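Local coordinates for protein Cyclo(L-leucyl-L-phenylalanyl) synthase (Streptomyces noursei, PDB 3OQV) that makes cyclodipeptides without ATP from two aminoacyl-tRNAs, joining phenylalanine and leucine into the precursor of the antibacterial albonoursin, at residues A[36-41]-A[94-99]; A[51-56]-A[105-110]; A[184-189]-A[206-211]. All blocks are in the same frame, centred on the assembly; numbering follows the deposited sequence.

Contact 1 of 3, residues A[36-41]-A[94-99]. With DTD (dithiane diol), chain B.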
loop_
_atom_site.group_PDB
_atom_site.type_symbol
_atom_site.label_atom_id
_atom_site.label_comp_id
_atom_site.label_asym_id
_atom_site.label_seq_id
_atom_site.Cartn_x
_atom_site.Cartn_y
_atom_site.Cartn_z
ATOM N N ILE A 36 -2.725 -3.209 1.279
ATOM C CA ILE A 36 -3.761 -3.756 0.423
ATOM C C ILE A 36 -4.422 -2.608 -0.330
ATOM O O ILE A 36 -5.127 -1.804 0.261
ATOM C CB ILE A 36 -4.835 -4.503 1.243
ATOM C CG1 ILE A 36 -4.183 -5.664 1.997
ATOM C CG2 ILE A 36 -5.927 -5.036 0.310
ATOM C CD1 ILE A 36 -5.107 -6.448 2.889
ATOM N N SER A 37 -4.141 -2.493 -1.623
ATOM C CA SER A 37 -4.769 -1.462 -2.419
ATOM C C SER A 37 -6.114 -1.961 -2.918
ATOM O O SER A 37 -6.322 -3.162 -3.064
ATOM C CB SER A 37 -3.882 -1.050 -3.591
ATOM O OG SER A 37 -4.155 -1.826 -4.736
ATOM N N ALA A 38 -7.033 -1.035 -3.148
ATOM C CA ALA A 38 -8.331 -1.388 -3.697
ATOM C C ALA A 38 -8.177 -1.933 -5.119
ATOM O O ALA A 38 -9.011 -2.708 -5.585
ATOM C CB ALA A 38 -9.254 -0.189 -3.668
ATOM N N GLY A 39 -7.062 -1.603 -5.767
ATOM C CA GLY A 39 -6.746 -2.152 -7.088
ATOM C C GLY A 39 -6.328 -3.616 -7.096
ATOM O O GLY A 39 -6.730 -4.375 -7.975
ATOM N N ASN A 40 -5.514 -4.011 -6.120
ATOM C CA ASN A 40 -4.567 -5.122 -6.292
ATOM C C ASN A 40 -5.253 -6.491 -6.247
ATOM O O ASN A 40 -5.621 -6.968 -5.173
ATOM C CB ASN A 40 -3.478 -5.053 -5.216
ATOM C CG ASN A 40 -2.495 -6.209 -5.296
ATOM O OD1 ASN A 40 -2.644 -7.112 -6.124
ATOM N ND2 ASN A 40 -1.480 -6.189 -4.427
ATOM N N SER A 41 -5.461 -7.106 -7.410
ATOM C CA SER A 41 -6.364 -8.254 -7.482
ATOM C C SER A 41 -5.716 -9.520 -6.914
ATOM O O SER A 41 -6.375 -10.547 -6.746
ATOM C CB SER A 41 -6.862 -8.482 -8.911
ATOM O OG SER A 41 -5.789 -8.738 -9.796
ATOM N N LYS A 94 -16.394 -0.937 0.815
ATOM C CA LYS A 94 -17.244 -1.893 1.508
ATOM C C LYS A 94 -16.855 -3.317 1.147
ATOM O O LYS A 94 -16.823 -4.188 2.011
ATOM C CB LYS A 94 -18.725 -1.673 1.178
ATOM C CG LYS A 94 -19.383 -0.630 2.042
ATOM C CD LYS A 94 -20.781 -0.329 1.539
ATOM C CE LYS A 94 -21.626 0.237 2.658
ATOM N NZ LYS A 94 -20.765 0.716 3.772
ATOM N N ASP A 95 -16.631 -3.565 -0.138
ATOM C CA ASP A 95 -16.259 -4.900 -0.603
ATOM C C ASP A 95 -14.899 -5.325 -0.015
ATOM O O ASP A 95 -14.759 -6.423 0.538
ATOM C CB ASP A 95 -16.216 -4.930 -2.134
ATOM C CG ASP A 95 -17.603 -4.802 -2.769
ATOM O OD1 ASP A 95 -18.614 -4.884 -2.035
ATOM O OD2 ASP A 95 -17.684 -4.618 -4.008
ATOM N N LEU A 96 -13.920 -4.433 -0.103
ATOM C CA LEU A 96 -12.597 -4.655 0.525
ATOM C C LEU A 96 -12.671 -5.022 2.009
ATOM O O LEU A 96 -12.115 -6.046 2.435
ATOM C CB LEU A 96 -11.723 -3.418 0.335
ATOM C CG LEU A 96 -10.229 -3.523 0.658
ATOM C CD1 LEU A 96 -9.674 -4.782 0.076
ATOM C CD2 LEU A 96 -9.504 -2.317 0.097
ATOM N N ARG A 97 -13.375 -4.211 2.795
ATOM C CA ARG A 97 -13.496 -4.447 4.232
ATOM C C ARG A 97 -14.187 -5.747 4.580
ATOM O O ARG A 97 -13.759 -6.441 5.497
ATOM C CB ARG A 97 -14.225 -3.301 4.922
ATOM C CG ARG A 97 -13.384 -2.047 5.063
ATOM C CD ARG A 97 -14.111 -1.021 5.918
ATOM N NE ARG A 97 -13.803 0.332 5.471
ATOM C CZ ARG A 97 -14.592 1.056 4.688
ATOM N NH1 ARG A 97 -15.765 0.575 4.287
ATOM N NH2 ARG A 97 -14.212 2.268 4.312
ATOM N N ARG A 98 -15.297 -6.035 3.901
ATOM C CA ARG A 98 -16.020 -7.283 4.116
ATOM C C ARG A 98 -15.129 -8.489 3.823
ATOM O O ARG A 98 -15.078 -9.452 4.594
ATOM C CB ARG A 98 -17.286 -7.317 3.253
ATOM C CG ARG A 98 -18.103 -6.038 3.357
ATOM C CD ARG A 98 -19.432 -6.081 2.585
ATOM N NE ARG A 98 -20.330 -5.032 3.071
ATOM C CZ ARG A 98 -21.305 -4.475 2.360
ATOM N NH1 ARG A 98 -21.549 -4.887 1.123
ATOM N NH2 ARG A 98 -22.040 -3.504 2.889
ATOM N N ARG A 99 -14.403 -8.422 2.716
ATOM C CA ARG A 99 -13.524 -9.516 2.333
ATOM C C ARG A 99 -12.371 -9.669 3.349
ATOM O O ARG A 99 -12.050 -10.782 3.766
ATOM C CB ARG A 99 -13.010 -9.300 0.902
ATOM C CG ARG A 99 -11.733 -10.044 0.544
ATOM C CD ARG A 99 -11.581 -10.209 -0.973
ATOM N NE ARG A 99 -12.596 -9.463 -1.723
ATOM C CZ ARG A 99 -12.416 -8.242 -2.224
ATOM N NH1 ARG A 99 -13.393 -7.640 -2.893
ATOM N NH2 ARG A 99 -11.258 -7.616 -2.059
HETATM S S1 DTD B . 2.701 0.579 0.495
HETATM C C1 DTD B . 2.899 -0.224 -1.061
HETATM C C2 DTD B . 1.925 -1.393 -1.106
HETATM O O2 DTD B . 2.361 -2.355 -2.075
HETATM C C3 DTD B . 0.523 -0.874 -1.416
HETATM O O3 DTD B . -0.239 -1.841 -2.151
HETATM C C4 DTD B . -0.215 -0.517 -0.131
HETATM S S4 DTD B . 0.729 0.612 0.847
#

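Contact 2 of 3, residues A[51-56]-A[105-110]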
loop_
_atom_site.group_PDB
_atom_site.type_symbol
_atom_site.label_atom_id
_atom_site.label_comp_id
_atom_site.label_asym_id
_atom_site.label_seq_id
_atom_site.Cartn_x
_atom_site.Cartn_y
_atom_site.Cartn_z
ATOM N N LEU A 51 -1.334 -15.264 3.033
ATOM C CA LEU A 51 -0.360 -14.236 3.363
ATOM C C LEU A 51 -0.379 -13.886 4.854
ATOM O O LEU A 51 0.674 -13.754 5.486
ATOM C CB LEU A 51 -0.590 -12.986 2.509
ATOM C CG LEU A 51 0.340 -11.805 2.793
ATOM C CD1 LEU A 51 1.815 -12.232 2.764
ATOM C CD2 LEU A 51 0.066 -10.667 1.808
ATOM N N LEU A 52 -1.577 -13.719 5.406
ATOM C CA LEU A 52 -1.738 -13.512 6.840
ATOM C C LEU A 52 -1.104 -14.636 7.658
ATOM O O LEU A 52 -0.440 -14.382 8.669
ATOM C CB LEU A 52 -3.217 -13.370 7.205
ATOM C CG LEU A 52 -3.898 -12.078 6.759
ATOM C CD1 LEU A 52 -5.396 -12.104 7.075
ATOM C CD2 LEU A 52 -3.218 -10.881 7.419
ATOM N N GLN A 53 -1.312 -15.876 7.225
ATOM C CA GLN A 53 -0.779 -17.024 7.942
ATOM C C GLN A 53 0.742 -17.027 7.847
ATOM O O GLN A 53 1.443 -17.230 8.836
ATOM C CB GLN A 53 -1.333 -18.321 7.353
ATOM C CG GLN A 53 -2.801 -18.564 7.657
ATOM C CD GLN A 53 -3.341 -19.793 6.950
ATOM O OE1 GLN A 53 -3.213 -19.931 5.731
ATOM N NE2 GLN A 53 -3.954 -20.694 7.711
ATOM N N TRP A 54 1.239 -16.798 6.640
ATOM C CA TRP A 54 2.668 -16.712 6.408
ATOM C C TRP A 54 3.311 -15.681 7.329
ATOM O O TRP A 54 4.336 -15.956 7.954
ATOM C CB TRP A 54 2.934 -16.350 4.950
ATOM C CG TRP A 54 4.388 -16.251 4.612
ATOM C CD1 TRP A 54 5.230 -17.278 4.291
ATOM C CD2 TRP A 54 5.162 -15.051 4.507
ATOM N NE1 TRP A 54 6.486 -16.789 4.010
ATOM C CE2 TRP A 54 6.473 -15.426 4.153
ATOM C CE3 TRP A 54 4.874 -13.695 4.693
ATOM C CZ2 TRP A 54 7.495 -14.493 3.975
ATOM C CZ3 TRP A 54 5.891 -12.774 4.525
ATOM C CH2 TRP A 54 7.176 -13.174 4.144
ATOM N N ALA A 55 2.704 -14.501 7.419
ATOM C CA ALA A 55 3.271 -13.415 8.215
ATOM C C ALA A 55 3.119 -13.690 9.702
ATOM O O ALA A 55 4.045 -13.450 10.484
ATOM C CB ALA A 55 2.626 -12.088 7.854
ATOM N N GLY A 56 1.950 -14.199 10.086
ATOM C CA GLY A 56 1.699 -14.609 11.463
ATOM C C GLY A 56 2.734 -15.577 12.005
ATOM O O GLY A 56 2.941 -15.660 13.220
ATOM N N GLU A 105 -11.360 -13.786 9.861
ATOM C CA GLU A 105 -12.151 -14.878 10.415
ATOM C C GLU A 105 -11.549 -16.231 10.057
ATOM O O GLU A 105 -11.531 -17.145 10.882
ATOM C CB GLU A 105 -13.600 -14.799 9.929
ATOM C CG GLU A 105 -14.529 -14.058 10.881
ATOM C CD GLU A 105 -15.996 -14.207 10.513
ATOM O OE1 GLU A 105 -16.851 -13.600 11.195
ATOM O OE2 GLU A 105 -16.295 -14.929 9.537
ATOM N N SER A 106 -11.045 -16.357 8.832
ATOM C CA SER A 106 -10.554 -17.645 8.346
ATOM C C SER A 106 -9.239 -18.023 9.016
ATOM O O SER A 106 -8.838 -19.187 8.993
ATOM C CB SER A 106 -10.367 -17.619 6.833
ATOM O OG SER A 106 -11.610 -17.545 6.169
ATOM N N VAL A 107 -8.560 -17.034 9.593
ATOM C CA VAL A 107 -7.446 -17.302 10.498
ATOM C C VAL A 107 -7.896 -17.326 11.963
ATOM O O VAL A 107 -7.658 -18.305 12.675
ATOM C CB VAL A 107 -6.288 -16.287 10.300
ATOM C CG1 VAL A 107 -5.776 -16.338 8.868
ATOM C CG2 VAL A 107 -6.736 -14.877 10.659
ATOM N N GLY A 108 -8.575 -16.266 12.396
ATOM C CA GLY A 108 -9.690 -16.401 13.329
ATOM C C GLY A 108 -9.285 -16.285 14.788
ATOM O O GLY A 108 -9.376 -15.208 15.383
ATOM N N ASP A 109 -8.843 -17.400 15.368
ATOM C CA ASP A 109 -8.777 -17.538 16.823
ATOM C C ASP A 109 -7.569 -16.806 17.403
ATOM O O ASP A 109 -7.296 -16.891 18.602
ATOM C CB ASP A 109 -8.741 -19.017 17.223
ATOM N N HIS A 110 -6.838 -16.104 16.544
ATOM C CA HIS A 110 -5.980 -15.015 16.991
ATOM C C HIS A 110 -5.860 -13.935 15.910
ATOM O O HIS A 110 -4.766 -13.618 15.442
ATOM C CB HIS A 110 -4.599 -15.546 17.392
#

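Contact 3 of 3, residues A[184-189]-A[206-211]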
loop_
_atom_site.group_PDB
_atom_site.type_symbol
_atom_site.label_atom_id
_atom_site.label_comp_id
_atom_site.label_asym_id
_atom_site.label_seq_id
_atom_site.Cartn_x
_atom_site.Cartn_y
_atom_site.Cartn_z
ATOM N N PRO A 184 5.245 7.460 3.215
ATOM C CA PRO A 184 5.726 7.183 4.574
ATOM C C PRO A 184 5.848 5.687 4.860
ATOM O O PRO A 184 6.789 5.254 5.542
ATOM C CB PRO A 184 4.645 7.817 5.455
ATOM C CG PRO A 184 4.207 9.029 4.632
ATOM C CD PRO A 184 4.201 8.507 3.203
ATOM N N LEU A 185 4.927 4.903 4.313
ATOM C CA LEU A 185 4.925 3.459 4.542
ATOM C C LEU A 185 6.019 2.740 3.748
ATOM O O LEU A 185 6.679 1.840 4.271
ATOM C CB LEU A 185 3.551 2.853 4.236
ATOM C CG LEU A 185 2.502 3.083 5.337
ATOM C CD1 LEU A 185 2.131 4.560 5.421
ATOM C CD2 LEU A 185 1.251 2.252 5.096
ATOM N N PHE A 186 6.270 3.181 2.517
ATOM C CA PHE A 186 7.315 2.536 1.735
ATOM C C PHE A 186 8.732 3.084 1.944
ATOM O O PHE A 186 9.705 2.387 1.682
ATOM C CB PHE A 186 6.926 2.305 0.252
ATOM C CG PHE A 186 6.708 3.566 -0.558
ATOM C CD1 PHE A 186 7.787 4.298 -1.026
ATOM C CD2 PHE A 186 5.440 3.873 -1.046
ATOM C CE1 PHE A 186 7.599 5.406 -1.841
ATOM C CE2 PHE A 186 5.243 4.971 -1.890
ATOM C CZ PHE A 186 6.326 5.713 -2.314
ATOM N N ALA A 187 8.837 4.256 2.568
ATOM C CA ALA A 187 10.137 4.838 2.863
ATOM C C ALA A 187 10.576 4.581 4.298
ATOM O O ALA A 187 11.773 4.492 4.583
ATOM C CB ALA A 187 10.137 6.334 2.555
ATOM N N ASP A 188 9.620 4.498 5.219
ATOM C CA ASP A 188 9.971 4.580 6.630
ATOM C C ASP A 188 8.917 3.923 7.510
ATOM O O ASP A 188 8.461 4.522 8.472
ATOM C CB ASP A 188 10.195 6.041 7.054
ATOM C CG ASP A 188 10.992 6.163 8.364
ATOM O OD1 ASP A 188 11.260 5.129 9.016
ATOM O OD2 ASP A 188 11.298 7.297 8.770
ATOM N N SER A 189 8.612 2.657 7.238
ATOM C CA SER A 189 7.771 1.862 8.135
ATOM C C SER A 189 8.288 1.747 9.572
ATOM O O SER A 189 7.488 1.719 10.511
ATOM C CB SER A 189 7.519 0.466 7.555
ATOM O OG SER A 189 6.367 0.479 6.714
ATOM N N THR A 206 3.362 -4.989 -9.210
ATOM C CA THR A 206 2.588 -3.929 -8.575
ATOM C C THR A 206 3.353 -2.611 -8.576
ATOM O O THR A 206 4.567 -2.596 -8.803
ATOM C CB THR A 206 2.154 -4.311 -7.139
ATOM O OG1 THR A 206 3.309 -4.600 -6.343
ATOM C CG2 THR A 206 1.261 -5.536 -7.174
ATOM N N PRO A 207 2.643 -1.490 -8.354
ATOM C CA PRO A 207 3.291 -0.195 -8.530
ATOM C C PRO A 207 4.542 0.036 -7.664
ATOM O O PRO A 207 5.449 0.747 -8.088
ATOM C CB PRO A 207 2.183 0.793 -8.166
ATOM C CG PRO A 207 0.931 0.097 -8.660
ATOM C CD PRO A 207 1.170 -1.366 -8.307
ATOM N N ILE A 208 4.575 -0.514 -6.454
ATOM C CA ILE A 208 5.765 -0.380 -5.603
ATOM C C ILE A 208 7.031 -0.914 -6.291
ATOM O O ILE A 208 8.125 -0.383 -6.087
ATOM C CB ILE A 208 5.582 -1.060 -4.230
ATOM C CG1 ILE A 208 6.734 -0.697 -3.283
ATOM C CG2 ILE A 208 5.477 -2.571 -4.389
ATOM C CD1 ILE A 208 6.774 0.761 -2.875
ATOM N N THR A 209 6.870 -1.900 -7.173
ATOM C CA THR A 209 8.024 -2.458 -7.861
ATOM C C THR A 209 8.607 -1.471 -8.865
ATOM O O THR A 209 9.796 -1.531 -9.177
ATOM C CB THR A 209 7.713 -3.798 -8.556
ATOM O OG1 THR A 209 6.871 -3.563 -9.690
ATOM C CG2 THR A 209 7.025 -4.760 -7.584
ATOM N N ALA A 210 7.805 -0.503 -9.295
ATOM C CA ALA A 210 8.323 0.587 -10.122
ATOM C C ALA A 210 9.186 1.558 -9.318
ATOM O O ALA A 210 10.248 1.976 -9.775
ATOM C CB ALA A 210 7.178 1.326 -10.831
ATOM N N PHE A 211 8.768 1.859 -8.090
ATOM C CA PHE A 211 9.605 2.616 -7.160
ATOM C C PHE A 211 10.918 1.884 -6.878
ATOM O O PHE A 211 11.995 2.485 -6.881
ATOM C CB PHE A 211 8.846 2.889 -5.851
ATOM C CG PHE A 211 9.667 3.587 -4.805
ATOM C CD1 PHE A 211 9.863 4.961 -4.856
ATOM C CD2 PHE A 211 10.285 2.863 -3.798
ATOM C CE1 PHE A 211 10.671 5.590 -3.923
ATOM C CE2 PHE A 211 11.089 3.490 -2.863
ATOM C CZ PHE A 211 11.274 4.855 -2.923
#

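Contact 1 of 3, residues A[36-41]-A[94-99]
The carboxyl end of the first strand of the Rossmann fold, 29-37, carries the inferred nucleophile of this enzyme, and here its end and the loop that follows rest against helix 82-107: Ile36 and Ala38 meet Leu96. The two leucine methyls divide the work. CD1 of Leu96 meets CG2 of Ile36 at 3.8 Å, the two side chains crossing at a slant, while CD2 of Leu96 reaches the backbone of Ala38, 4.1 Å from its CA and only slightly farther from its CB. With CG anti to the backbone N (chi1 -168°), the isobutyl fork of Leu96 is carried off the helix toward the strand end. Ile36 is also covered by Leu100 of the same helix and by Val64 of the neighbouring strand.

As expected for successive strand residues, Ser37 turns its CB away from the helix; the bound dithiane diol is near, its O3 4.0 Å from Ser37 N. Beyond the strand the chain curls back, and Asn40 N makes a weak hydrogen bond of 2.9 Å to Ser37 OG, bent to 122° at the hydrogen. Asn40 is, by similarity, a substrate-binding residue. The chemistry is therefore split: the packing against the helix is purely apolar, with strand pairing to Val65 and Val67 also holding Ile36, whereas polar groups gather around the inferred nucleophile, which sits between Ile36 and Ala38 in sequence.

Contact 2 of 3, residues A[51-56]-A[105-110]
Val107 meets both Leu52 and Gln53, so that the last turn of helix 82-107 lies against the middle of helix 45-58. Just before it in the sequence, Ser106 OG is hydrogen-bonded to Arg102 O, one turn earlier in its own helix, and, weakly, to Gln45 NE2 of helix 45-58. Val107 then supplies the contact almost entirely with one methyl. CG1 packs on CG of Gln53 at 3.9 Å and, more loosely, on CB of Leu52 at 4.3 Å. The rotation about CA-CB that places CG1 beside the backbone N, anti to the carbonyl carbon (chi1 -59°), leaves CG2 to occupy the site between N and carbonyl. Gln53 offers its aliphatic part: beyond CG the chain runs out extended, and it slides past the valine in the opposite direction, the touching being done by a methylene rather than by the amide.

After Val107 the helix stops. Gly108 takes a positive phi of 92° and turns the chain out of the helical path, and Asp109 N then forms a weak hydrogen bond of 3.1 Å to Val107 O. Leu52 also touches Ile34 and Val64, on strands 29-37 and 59-67. Two helices from consecutive crossovers, packed side by side on one face of a parallel sheet, are the usual cover of a Rossmann-like alpha/beta half.

Contact 3 of 3, residues A[184-189]-A[206-211]
Phe186 packs on both Ile208 and Phe211 where helix 169-193 meets the short helix 207-212 that follows strand 198-202 of the Rossmann fold. Its CB is met by the terminal methyl of Ile208, CD1, at 3.5 Å. The same methyl stays close further along, 3.6 Å from CG of Phe186 and 3.8 Å from its CD2. Farther out, on the side of the ring that the isoleucine methyl also approaches, CD1 of Phe186 comes 3.9 Å from CE2 of Phe211, and CE1 sits over the middle of the Phe211 ring, 3.6 Å above its plane. This is a tilted edge-to-face pair, centroids 4.7 Å apart and planes at 50°, with Phe186 giving the edge and Phe211 the face. The first torsion of Phe186, chi1 65°, holds CG between the backbone N and the carbonyl carbon and swings the ring across to the short helix.

Were Phe211 cut back to an alanine, CE1 of Phe186 would probably lose the aromatic face it sits over, and a gap is likely to open between the helices. Both residues that receive Phe186 lie one turn apart, and Ile208 also lines the dithiane diol pocket, while Phe186 packs on Leu200, a residue essential for substrate specificity. Just before the short helix, Thr206 O accepts from Thr209 N and also from Thr209 OG1, the latter at 2.7 Å and in the carbonyl plane.

Overall arrangement
The three contacts illustrate how one parallel sheet is dressed differently according to place. Contacts 1 and 2 share helix 82-107, contact 1 on its middle and contact 2 at its carboxyl end, their centres about 17 Å apart. Contact 1 is buried and contact 2 only partly so, with an exposed glutamine lending its CG methylene. Contact 3, nearest the centre of the chain, is also buried, but there an aromatic pair joins the aliphatic packing. Contacts 1 and 3 both reach the dithiane diol pocket and touch each other through Asn40 and Thr206, whereas contact 2 lies away from the annotated functional residues.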